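Local structure of phosphoribosylaminoimidazole carboxylase, ATPase subunit (Bacillus anthracis, 4DLK) at residues 20-25 against 336-341; 192-197 against 274-279; 253-258 against 266-271. The protein probably catalyses the ATP-dependent carboxylation of aminoimidazole ribonucleotide with bicarbonate to N5-carboxyaminoimidazole ribonucleotide, a step of purine biosynthesis. All coordinates share one frame; numbering follows the deposited sequence.

Interaction 1: residues 20-25 against 336-341; sequences GRMMAL and HLYGKE. With ATP (adenosine-5'-triphosphate), chain H.
A water links Leu337 to Arg21: it accepts from Arg21 NE at 2.7 Å, lying at the edge of the guanidinium and in its plane, and donates to Leu337 O at 2.9 Å. Its neighbour Tyr338 makes two different contacts. The carbonyl oxygen Tyr338 O sits 3.1 Å above one face of the Arg21 guanidinium, offset toward the rim, where none of the N-H groups points at it; Arg21 CD lies 3.4 Å from Tyr338 O. Arg21 NH1 bonds instead to Pro44 O, and NH2 to Lys28 O of the second subunit. With CG anti to the backbone N (chi1 175°) and the chain extended as far as NE, Arg21 reaches from helix 18-29 to the turn after strand 333-337. That helix follows what looks like the glycine-rich turn of a Rossmann-type N-terminal domain, and the strand is at one edge, within this chain, of a sheet that the C-terminal domain shares with the ATP-grasp domain. The ring of Tyr338 takes up a Met-aromatic contact: Met22 CE reaches Tyr338 CE2 at 3.7 Å, and Met22 SD stands 5.3 Å from the ring centroid, oblique to it. At the far end of this ring Tyr338 OH bonds to His351 ND1. Gly339 N lies over the same guanidinium face as Tyr338 O. Beyond the turn, the extended chain of Lys340 carries NZ to a beta-phosphate oxygen, O1B, of a bound ATP at 2.7 Å; Gln18 and Lys348 O also bind this ammonium.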
# COMPACT_ATOMS: atom_id res chain seq x y z
N GLY A 20 -6.35 -9.81 -8.47
CA GLY A 20 -5.07 -10.48 -8.40
C GLY A 20 -3.92 -9.50 -8.26
O GLY A 20 -3.03 -9.69 -7.41
N ARG A 21 -3.92 -8.46 -9.09
CA ARG A 21 -2.87 -7.45 -9.04
C ARG A 21 -2.73 -6.83 -7.64
O ARG A 21 -1.62 -6.70 -7.12
CB ARG A 21 -3.11 -6.35 -10.08
CG ARG A 21 -2.13 -5.19 -10.03
CD ARG A 21 -2.63 -4.10 -10.97
NE ARG A 21 -1.80 -2.90 -11.04
CZ ARG A 21 -0.80 -2.72 -11.91
NH1 ARG A 21 -0.45 -3.68 -12.76
NH2 ARG A 21 -0.13 -1.57 -11.92
N MET A 22 -3.86 -6.44 -7.06
CA MET A 22 -3.85 -5.80 -5.74
C MET A 22 -3.49 -6.75 -4.59
O MET A 22 -2.84 -6.33 -3.62
CB MET A 22 -5.17 -5.07 -5.51
CG MET A 22 -5.30 -3.84 -6.42
SD MET A 22 -6.77 -2.85 -6.17
CE MET A 22 -8.01 -3.74 -7.10
N MET A 23 -3.89 -8.02 -4.70
CA MET A 23 -3.35 -9.09 -3.86
C MET A 23 -1.82 -9.13 -3.95
O MET A 23 -1.13 -9.17 -2.93
CB MET A 23 -3.87 -10.46 -4.29
CG MET A 23 -5.29 -10.79 -3.88
SD MET A 23 -5.70 -12.44 -4.51
CE MET A 23 -7.43 -12.49 -4.07
N ALA A 24 -1.32 -9.16 -5.19
CA ALA A 24 0.12 -9.30 -5.44
C ALA A 24 0.89 -8.11 -4.87
O ALA A 24 1.96 -8.29 -4.30
CB ALA A 24 0.40 -9.44 -6.93
N LEU A 25 0.35 -6.91 -5.02
CA LEU A 25 1.01 -5.71 -4.50
C LEU A 25 1.13 -5.75 -2.99
O LEU A 25 2.19 -5.49 -2.43
CB LEU A 25 0.32 -4.43 -4.98
CG LEU A 25 0.52 -4.14 -6.47
CD1 LEU A 25 -0.42 -3.05 -6.96
CD2 LEU A 25 1.97 -3.77 -6.76
N HIS A 336 -6.13 4.80 -8.17
CA HIS A 336 -5.63 3.45 -8.41
C HIS A 336 -5.95 3.06 -9.81
O HIS A 336 -7.11 3.13 -10.22
CB HIS A 336 -6.26 2.47 -7.43
CG HIS A 336 -5.87 2.71 -5.99
ND1 HIS A 336 -4.87 2.05 -5.40
CD2 HIS A 336 -6.38 3.60 -5.05
CE1 HIS A 336 -4.74 2.48 -4.13
NE2 HIS A 336 -5.67 3.43 -3.91
N LEU A 337 -4.93 2.68 -10.58
CA LEU A 337 -5.13 2.25 -11.95
C LEU A 337 -4.48 0.89 -12.17
O LEU A 337 -3.36 0.64 -11.73
CB LEU A 337 -4.61 3.29 -12.97
CG LEU A 337 -5.39 4.62 -13.05
CD1 LEU A 337 -4.66 5.62 -13.94
CD2 LEU A 337 -6.83 4.44 -13.54
N TYR A 338 -5.20 0.03 -12.88
CA TYR A 338 -4.90 -1.40 -12.90
C TYR A 338 -3.93 -1.85 -14.00
O TYR A 338 -3.53 -3.01 -14.03
CB TYR A 338 -6.21 -2.18 -13.00
CG TYR A 338 -7.29 -1.82 -11.98
CD1 TYR A 338 -8.63 -1.90 -12.32
CD2 TYR A 338 -6.96 -1.42 -10.68
CE1 TYR A 338 -9.63 -1.60 -11.41
CE2 TYR A 338 -7.95 -1.11 -9.75
CZ TYR A 338 -9.28 -1.19 -10.13
OH TYR A 338 -10.28 -0.89 -9.24
N GLY A 339 -3.56 -0.95 -14.90
CA GLY A 339 -2.60 -1.28 -15.96
C GLY A 339 -3.17 -2.12 -17.09
O GLY A 339 -2.44 -2.80 -17.81
N LYS A 340 -4.49 -2.08 -17.26
CA LYS A 340 -5.14 -2.81 -18.35
C LYS A 340 -4.79 -2.15 -19.69
O LYS A 340 -4.81 -0.92 -19.81
CB LYS A 340 -6.65 -2.88 -18.15
CG LYS A 340 -7.05 -3.67 -16.92
CD LYS A 340 -8.56 -3.73 -16.77
CE LYS A 340 -8.96 -4.70 -15.67
NZ LYS A 340 -10.44 -4.76 -15.50
N GLU A 341 -4.45 -2.98 -20.67
CA GLU A 341 -3.94 -2.51 -21.97
C GLU A 341 -4.96 -1.74 -22.80
O GLU A 341 -4.62 -0.74 -23.44
CB GLU A 341 -3.41 -3.70 -22.78
CG GLU A 341 -1.95 -4.02 -22.54
CD GLU A 341 -1.47 -5.21 -23.36
OE1 GLU A 341 -1.89 -6.35 -23.06
OE2 GLU A 341 -0.68 -5.00 -24.31
PG ATP H . -13.56 -7.49 -20.34
O1G ATP H . -14.59 -8.48 -19.86
O2G ATP H . -13.07 -7.81 -21.74
O3G ATP H . -13.93 -6.04 -20.15
PB ATP H . -12.17 -7.31 -17.84
O1B ATP H . -11.00 -6.37 -17.65
O2B ATP H . -13.53 -6.87 -17.39
O3B ATP H . -12.26 -7.74 -19.41
PA ATP H . -12.81 -9.85 -16.63
O1A ATP H . -14.21 -9.49 -17.04
O2A ATP H . -12.56 -10.17 -15.18
O3A ATP H . -11.77 -8.69 -17.09
O5' ATP H . -12.32 -11.12 -17.49
C5' ATP H . -12.30 -11.09 -18.92
C4' ATP H . -13.24 -12.15 -19.47
O4' ATP H . -13.00 -13.42 -18.85
C3' ATP H . -14.71 -11.83 -19.22
O3' ATP H . -15.28 -11.09 -20.30
C2' ATP H . -15.36 -13.19 -19.03
O2' ATP H . -15.85 -13.69 -20.28
C1' ATP H . -14.24 -14.09 -18.55
N9 ATP H . -14.36 -14.35 -17.09
C8 ATP H . -13.62 -13.80 -16.11
N7 ATP H . -13.99 -14.26 -14.89
C5 ATP H . -15.00 -15.13 -15.07
C6 ATP H . -15.87 -15.98 -14.21
N6 ATP H . -15.72 -16.00 -12.86
N1 ATP H . -16.81 -16.75 -14.81
C2 ATP H . -16.98 -16.75 -16.15
N3 ATP H . -16.23 -16.00 -16.99
C4 ATP H . -15.25 -15.19 -16.53
O HOH W 1 -3.15 -1.20 -9.49

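Interaction 2: residues 192-197 against 274-279. With ATP (adenosine-5'-triphosphate), chain G.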
# COMPACT_ATOMS: atom_id res chain seq x y z
N SER A 192 -22.64 -3.67 1.98
CA SER A 192 -21.79 -4.84 1.98
C SER A 192 -20.80 -4.82 3.13
O SER A 192 -20.43 -3.75 3.64
CB SER A 192 -21.05 -5.01 0.64
OG SER A 192 -20.03 -4.04 0.49
N VAL A 193 -20.41 -6.01 3.55
CA VAL A 193 -19.39 -6.16 4.56
C VAL A 193 -18.36 -7.18 4.09
O VAL A 193 -18.71 -8.28 3.63
CB VAL A 193 -20.00 -6.61 5.92
CG1 VAL A 193 -18.90 -6.85 6.94
CG2 VAL A 193 -20.96 -5.55 6.44
N ILE A 194 -17.10 -6.79 4.20
CA ILE A 194 -16.01 -7.70 3.92
C ILE A 194 -15.62 -8.35 5.25
O ILE A 194 -15.34 -7.64 6.22
CB ILE A 194 -14.77 -6.97 3.35
CG1 ILE A 194 -15.14 -6.03 2.18
CG2 ILE A 194 -13.67 -7.97 2.99
CD1 ILE A 194 -15.66 -6.68 0.92
N VAL A 195 -15.62 -9.68 5.29
CA VAL A 195 -15.19 -10.40 6.48
C VAL A 195 -13.99 -11.30 6.18
O VAL A 195 -13.91 -11.92 5.12
CB VAL A 195 -16.36 -11.16 7.17
CG1 VAL A 195 -17.05 -12.10 6.19
CG2 VAL A 195 -15.86 -11.91 8.40
N ILE A 196 -13.06 -11.34 7.13
CA ILE A 196 -11.82 -12.07 7.00
C ILE A 196 -11.72 -13.16 8.07
O ILE A 196 -11.96 -12.90 9.25
CB ILE A 196 -10.60 -11.13 7.18
CG1 ILE A 196 -10.75 -9.84 6.32
CG2 ILE A 196 -9.29 -11.88 6.93
CD1 ILE A 196 -10.80 -10.07 4.82
N ARG A 197 -11.34 -14.37 7.65
CA ARG A 197 -11.03 -15.43 8.61
C ARG A 197 -9.75 -16.18 8.21
O ARG A 197 -9.62 -16.67 7.07
CB ARG A 197 -12.22 -16.39 8.79
CG ARG A 197 -12.07 -17.36 9.96
CD ARG A 197 -13.37 -18.12 10.25
NE ARG A 197 -13.19 -19.18 11.24
CZ ARG A 197 -12.82 -20.42 10.96
NH1 ARG A 197 -12.62 -20.80 9.71
NH2 ARG A 197 -12.67 -21.31 11.94
N HIS A 274 -13.45 -7.95 -3.07
CA HIS A 274 -14.61 -7.48 -3.82
C HIS A 274 -14.47 -6.00 -4.10
O HIS A 274 -13.83 -5.29 -3.33
CB HIS A 274 -15.86 -7.75 -2.98
CG HIS A 274 -17.15 -7.49 -3.69
ND1 HIS A 274 -17.85 -6.35 -3.56
CD2 HIS A 274 -17.89 -8.29 -4.57
CE1 HIS A 274 -18.95 -6.40 -4.32
NE2 HIS A 274 -18.98 -7.60 -4.93
N ASN A 275 -15.07 -5.54 -5.19
CA ASN A 275 -15.04 -4.12 -5.60
C ASN A 275 -15.49 -3.16 -4.49
O ASN A 275 -14.94 -2.08 -4.34
CB ASN A 275 -15.93 -3.93 -6.83
CG ASN A 275 -15.61 -2.67 -7.64
OD1 ASN A 275 -16.06 -2.55 -8.78
ND2 ASN A 275 -14.85 -1.73 -7.07
N SER A 276 -16.49 -3.58 -3.71
CA SER A 276 -17.02 -2.75 -2.62
C SER A 276 -16.08 -2.63 -1.41
O SER A 276 -16.38 -1.93 -0.45
CB SER A 276 -18.40 -3.26 -2.18
OG SER A 276 -18.28 -4.51 -1.53
N GLY A 277 -14.93 -3.30 -1.48
CA GLY A 277 -13.93 -3.22 -0.43
C GLY A 277 -12.65 -2.50 -0.82
O GLY A 277 -11.68 -2.52 -0.07
N HIS A 278 -12.62 -1.87 -2.00
CA HIS A 278 -11.41 -1.18 -2.46
C HIS A 278 -11.11 0.04 -1.63
O HIS A 278 -9.95 0.46 -1.52
CB HIS A 278 -11.47 -0.80 -3.94
CG HIS A 278 -11.50 -1.99 -4.88
ND1 HIS A 278 -11.17 -3.24 -4.49
CD2 HIS A 278 -11.80 -2.07 -6.23
CE1 HIS A 278 -11.28 -4.08 -5.54
NE2 HIS A 278 -11.67 -3.35 -6.61
N TYR A 279 -12.16 0.61 -1.03
CA TYR A 279 -12.01 1.72 -0.07
C TYR A 279 -10.99 1.45 1.03
O TYR A 279 -10.37 2.38 1.55
CB TYR A 279 -13.37 2.08 0.55
CG TYR A 279 -13.81 1.15 1.67
CD1 TYR A 279 -14.60 0.04 1.39
CD2 TYR A 279 -13.43 1.39 2.99
CE1 TYR A 279 -15.00 -0.82 2.40
CE2 TYR A 279 -13.83 0.53 4.01
CZ TYR A 279 -14.62 -0.57 3.70
OH TYR A 279 -15.02 -1.43 4.69
PG ATP G . -20.10 -6.31 -7.97
O1G ATP G . -20.07 -6.77 -9.42
O2G ATP G . -20.49 -4.87 -7.78
O3G ATP G . -20.80 -7.26 -7.02
PB ATP G . -17.47 -7.39 -8.00
O1B ATP G . -16.24 -7.38 -7.11
O2B ATP G . -18.20 -8.70 -8.25
O3B ATP G . -18.54 -6.31 -7.49
PA ATP G . -15.56 -6.83 -10.06
O1A ATP G . -14.59 -6.06 -9.20
O2A ATP G . -15.73 -6.50 -11.52
O3A ATP G . -17.06 -6.78 -9.43
O5' ATP G . -15.21 -8.38 -9.92
C5' ATP G . -14.02 -8.91 -10.49
C4' ATP G . -14.24 -10.41 -10.46
O4' ATP G . -15.32 -10.76 -11.33
C3' ATP G . -13.02 -11.18 -10.92
O3' ATP G . -12.82 -12.20 -9.93
C2' ATP G . -13.42 -11.78 -12.25
O2' ATP G . -12.80 -13.05 -12.46
C1' ATP G . -14.94 -11.90 -12.10
N9 ATP G . -15.69 -11.97 -13.38
C8 ATP G . -15.39 -11.33 -14.54
N7 ATP G . -16.29 -11.62 -15.51
C5 ATP G . -17.20 -12.47 -14.98
C6 ATP G . -18.41 -13.18 -15.45
N6 ATP G . -18.84 -13.02 -16.73
N1 ATP G . -19.07 -13.97 -14.57
C2 ATP G . -18.65 -14.14 -13.30
N3 ATP G . -17.56 -13.52 -12.81
C4 ATP G . -16.80 -12.69 -13.58
O HOH W 2 -17.54 -3.52 1.64
O HOH W 3 -16.67 -3.64 4.25
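Ser276 OG is gripped from two sides by side chains: it shares a hydrogen bond of 2.7 Å with Ser192 OG across the contact and another of 2.8 Å with His274 ND1 in its own segment. Both serines hold OG between the backbone N and the carbonyl carbon (chi1 72° in Ser192, 69° in Ser276), which turns the two hydroxyls toward each other. Ser192 OG is bonded further to Asn211 ND2 and to a water that donates to Ser276 O. His274 ND1 also receives the backbone N-H of Ser276, from well outside the ring plane. Held in this way, the imidazole offers NE2 to the gamma-phosphate oxygen O3G of ATP at 2.8 Å, while O1B of the same nucleotide lies over one ring face and takes the nearly straight bond from Asn275 N (2.9 Å, 169°). The loop 274-279, with its 3-10 turn, thus lies between the triphosphate and strand 189-197 of the ATP-grasp sheet. Apolar packing continues beside the serines: Ile194 CD1 meets His274 CB at 4.0 Å, and Ile194 CG1 lies against Gly277 CA. A second water accepts from Ile194 N and bonds to Tyr279 OH.

Interaction 3: residues 253-258 against 266-271. With CA (calcium ion), chain D; CA (calcium ion), chain C; ATP (adenosine-5'-triphosphate), chain F; ATP (adenosine-5'-triphosphate), chain G.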
# COMPACT_ATOMS: atom_id res chain seq x y z
N ALA A 253 -17.02 -11.41 0.82
CA ALA A 253 -17.80 -10.20 0.62
C ALA A 253 -19.27 -10.56 0.77
O ALA A 253 -19.78 -11.43 0.05
CB ALA A 253 -17.53 -9.63 -0.77
N VAL A 254 -19.94 -9.91 1.73
CA VAL A 254 -21.35 -10.18 1.97
C VAL A 254 -22.18 -8.98 1.53
O VAL A 254 -22.13 -7.91 2.17
CB VAL A 254 -21.64 -10.49 3.46
CG1 VAL A 254 -23.10 -10.87 3.64
CG2 VAL A 254 -20.71 -11.59 3.98
N GLU A 255 -22.94 -9.14 0.45
CA GLU A 255 -23.77 -8.05 -0.06
C GLU A 255 -25.20 -8.20 0.46
O GLU A 255 -25.75 -9.30 0.50
CB GLU A 255 -23.74 -8.01 -1.60
CG GLU A 255 -22.35 -7.70 -2.16
CD GLU A 255 -22.33 -7.70 -3.68
OE1 GLU A 255 -21.95 -8.73 -4.28
OE2 GLU A 255 -22.72 -6.68 -4.30
N MET A 256 -25.77 -7.08 0.90
CA MET A 256 -27.02 -7.10 1.65
C MET A 256 -27.99 -6.01 1.19
O MET A 256 -27.58 -5.04 0.55
CB MET A 256 -26.74 -6.92 3.14
CG MET A 256 -25.92 -8.05 3.77
SD MET A 256 -25.28 -7.61 5.39
CE MET A 256 -24.05 -6.40 4.91
N PHE A 257 -29.27 -6.21 1.51
CA PHE A 257 -30.30 -5.20 1.36
C PHE A 257 -30.67 -4.71 2.76
O PHE A 257 -30.87 -5.53 3.68
CB PHE A 257 -31.56 -5.76 0.70
CG PHE A 257 -31.35 -6.33 -0.68
CD1 PHE A 257 -31.96 -7.53 -1.04
CD2 PHE A 257 -30.55 -5.68 -1.62
CE1 PHE A 257 -31.78 -8.06 -2.31
CE2 PHE A 257 -30.36 -6.21 -2.89
CZ PHE A 257 -30.98 -7.40 -3.23
N ALA A 258 -30.76 -3.40 2.92
CA ALA A 258 -31.15 -2.79 4.19
C ALA A 258 -32.45 -2.01 4.01
O ALA A 258 -32.54 -1.13 3.15
CB ALA A 258 -30.04 -1.90 4.72
N ILE A 266 -29.62 -10.97 3.20
CA ILE A 266 -28.37 -11.29 2.52
C ILE A 266 -28.72 -11.53 1.06
O ILE A 266 -29.58 -12.37 0.76
CB ILE A 266 -27.68 -12.55 3.10
CG1 ILE A 266 -27.58 -12.51 4.64
CG2 ILE A 266 -26.32 -12.79 2.44
CD1 ILE A 266 -26.77 -11.37 5.23
N ASN A 267 -28.06 -10.79 0.17
CA ASN A 267 -28.34 -10.85 -1.25
C ASN A 267 -27.46 -11.88 -1.95
O ASN A 267 -27.97 -12.85 -2.53
CB ASN A 267 -28.18 -9.46 -1.90
CG ASN A 267 -28.39 -9.48 -3.40
OD1 ASN A 267 -29.22 -10.23 -3.93
ND2 ASN A 267 -27.63 -8.65 -4.11
N GLU A 268 -26.15 -11.67 -1.91
CA GLU A 268 -25.20 -12.66 -2.41
C GLU A 268 -23.84 -12.59 -1.71
O GLU A 268 -23.55 -11.66 -0.96
CB GLU A 268 -25.06 -12.60 -3.94
CG GLU A 268 -24.92 -11.20 -4.52
CD GLU A 268 -24.59 -11.22 -6.01
OE1 GLU A 268 -25.04 -12.13 -6.74
OE2 GLU A 268 -23.88 -10.31 -6.46
N LEU A 269 -23.02 -13.61 -1.97
CA LEU A 269 -21.71 -13.74 -1.36
C LEU A 269 -20.63 -13.83 -2.42
O LEU A 269 -20.84 -14.42 -3.48
CB LEU A 269 -21.66 -15.01 -0.51
CG LEU A 269 -22.73 -15.16 0.58
CD1 LEU A 269 -22.63 -16.54 1.23
CD2 LEU A 269 -22.60 -14.05 1.61
N ALA A 270 -19.46 -13.27 -2.12
CA ALA A 270 -18.29 -13.49 -2.97
C ALA A 270 -17.10 -13.95 -2.12
O ALA A 270 -16.66 -13.21 -1.23
CB ALA A 270 -17.96 -12.23 -3.77
N PRO A 271 -16.58 -15.17 -2.38
CA PRO A 271 -15.46 -15.72 -1.62
C PRO A 271 -14.09 -15.22 -2.12
O PRO A 271 -13.24 -16.01 -2.53
CB PRO A 271 -15.61 -17.23 -1.84
CG PRO A 271 -16.18 -17.33 -3.21
CD PRO A 271 -17.06 -16.12 -3.40
CA CA D . -22.95 -8.09 -6.51
CA CA C . -23.35 -11.13 -8.59
PG ATP F . -23.49 -7.92 -10.10
O1G ATP F . -23.35 -8.68 -8.80
O2G ATP F . -23.55 -6.42 -9.90
O3G ATP F . -22.52 -8.37 -11.17
PB ATP F . -25.91 -9.51 -10.31
O1B ATP F . -27.02 -9.52 -11.31
O2B ATP F . -25.12 -10.75 -10.00
O3B ATP F . -24.91 -8.31 -10.76
PA ATP F . -27.76 -9.20 -8.12
O1A ATP F . -27.55 -8.68 -6.73
O2A ATP F . -28.15 -10.64 -8.32
O3A ATP F . -26.42 -8.86 -8.93
O5' ATP F . -28.90 -8.28 -8.79
C5' ATP F . -28.58 -6.98 -9.29
C4' ATP F . -29.51 -5.92 -8.71
O4' ATP F . -30.88 -6.32 -8.83
C3' ATP F . -29.28 -5.69 -7.22
O3' ATP F . -28.28 -4.70 -6.97
C2' ATP F . -30.64 -5.25 -6.71
O2' ATP F . -30.77 -3.83 -6.81
C1' ATP F . -31.61 -5.89 -7.68
N9 ATP F . -32.23 -7.04 -6.99
C8 ATP F . -31.81 -8.32 -7.07
N7 ATP F . -32.59 -9.14 -6.32
C5 ATP F . -33.53 -8.37 -5.73
C6 ATP F . -34.66 -8.60 -4.81
N6 ATP F . -34.95 -9.85 -4.36
N1 ATP F . -35.40 -7.52 -4.43
C2 ATP F . -35.12 -6.27 -4.88
N3 ATP F . -34.10 -6.00 -5.72
C4 ATP F . -33.29 -6.99 -6.17
PG ATP G . -20.10 -6.31 -7.97
O1G ATP G . -20.07 -6.77 -9.42
O2G ATP G . -20.49 -4.87 -7.78
O3G ATP G . -20.80 -7.26 -7.02
PB ATP G . -17.47 -7.39 -8.00
O1B ATP G . -16.24 -7.38 -7.11
O2B ATP G . -18.20 -8.70 -8.25
O3B ATP G . -18.54 -6.31 -7.49
PA ATP G . -15.56 -6.83 -10.06
O1A ATP G . -14.59 -6.06 -9.20
O2A ATP G . -15.73 -6.50 -11.52
O3A ATP G . -17.06 -6.78 -9.43
O5' ATP G . -15.21 -8.38 -9.92
C5' ATP G . -14.02 -8.91 -10.49
C4' ATP G . -14.24 -10.41 -10.46
O4' ATP G . -15.32 -10.76 -11.33
C3' ATP G . -13.02 -11.18 -10.92
O3' ATP G . -12.82 -12.20 -9.93
C2' ATP G . -13.42 -11.78 -12.25
O2' ATP G . -12.80 -13.05 -12.46
C1' ATP G . -14.94 -11.90 -12.10
N9 ATP G . -15.69 -11.97 -13.38
C8 ATP G . -15.39 -11.33 -14.54
N7 ATP G . -16.29 -11.62 -15.51
C5 ATP G . -17.20 -12.47 -14.98
C6 ATP G . -18.41 -13.18 -15.45
N6 ATP G . -18.84 -13.02 -16.73
N1 ATP G . -19.07 -13.97 -14.57
C2 ATP G . -18.65 -14.14 -13.30
N3 ATP G . -17.56 -13.52 -12.81
C4 ATP G . -16.80 -12.69 -13.58
O HOH W 4 -26.68 -5.83 -2.50
O HOH W 5 -23.76 -13.29 -9.51
O HOH W 6 -21.84 -10.89 -10.32
O HOH W 7 -21.81 -12.55 -7.52
O HOH W 8 -25.29 -7.66 -5.69
O HOH W 9 -23.88 -5.84 -7.19
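Backbone hydrogen bonds join Ala253 and Ala270 as an antiparallel hydrogen-bonded pair, N to O in both directions, the shorter from Ala253 N to Ala270 O at 2.8 Å. The next hydrogen-bonded pair is Glu255 with Glu268, where Glu255 N donates to Glu268 O. Glu255 O receives Asn267 N at 2.8 Å and, weakly, Glu268 N. Asn267 and Glu268 thereby both face Glu255, a classic beta bulge in the hairpin 250-258/264-270 of the ATP-grasp domain.

Metal bonds dominate the face carrying the two glutamates. Glu255 holds one calcium ion with both oxygens, OE1 at 2.5 Å, and Glu268 OE2 bridges this ion, at 2.4 Å, to the second, which Glu268 OE1 also binds. The carboxylates lie side by side with planes 55° apart, and the ions probably offset the repulsion between them. A gamma-phosphate oxygen, O1G, of one ATP bridges both ions, O3G of another ATP binds the first, and Arg107 bonds to Glu268 OE1.

Asn267 lays CB over a face of the Phe257 ring, 4.0 Å from the centroid. A trans chi1 of 177° turns its amide from the backbone N, and ND2 bonds, nearly straight, to alpha-phosphate O1A of the ATP whose O1G bridges both ions, at 2.6 Å. Apolar contacts fill the opposite face of the hairpin: Val254 CG1 touches Leu269 CD2 and Ile266 CG2, and Met256 CG meets Ile266 CD1 at 3.7 Å, beneath helix 229-245.

In the fold
From the N terminus, helix 18-29 of the Rossmann-like domain opens the longest loop, which interaction 1 closes more than 300 residues later at the end of strand 333-337. Nested inside it, interaction 2 runs from strand 189-197 to the loop after strand 264-270, and interaction 3, the hairpin 250-258/264-270, is nested in turn inside interaction 2; none cross. Strands 189-197 and 250-258 are neighbours in the sheet, so interactions 2 and 3 adjoin, with His274 packed on Ala253 and Glu255 beside a shared ATP. Interaction 1 touches interaction 2 where Met22 and Tyr338 pack on His278, tying the N- and C-terminal domains to the ATP-grasp core.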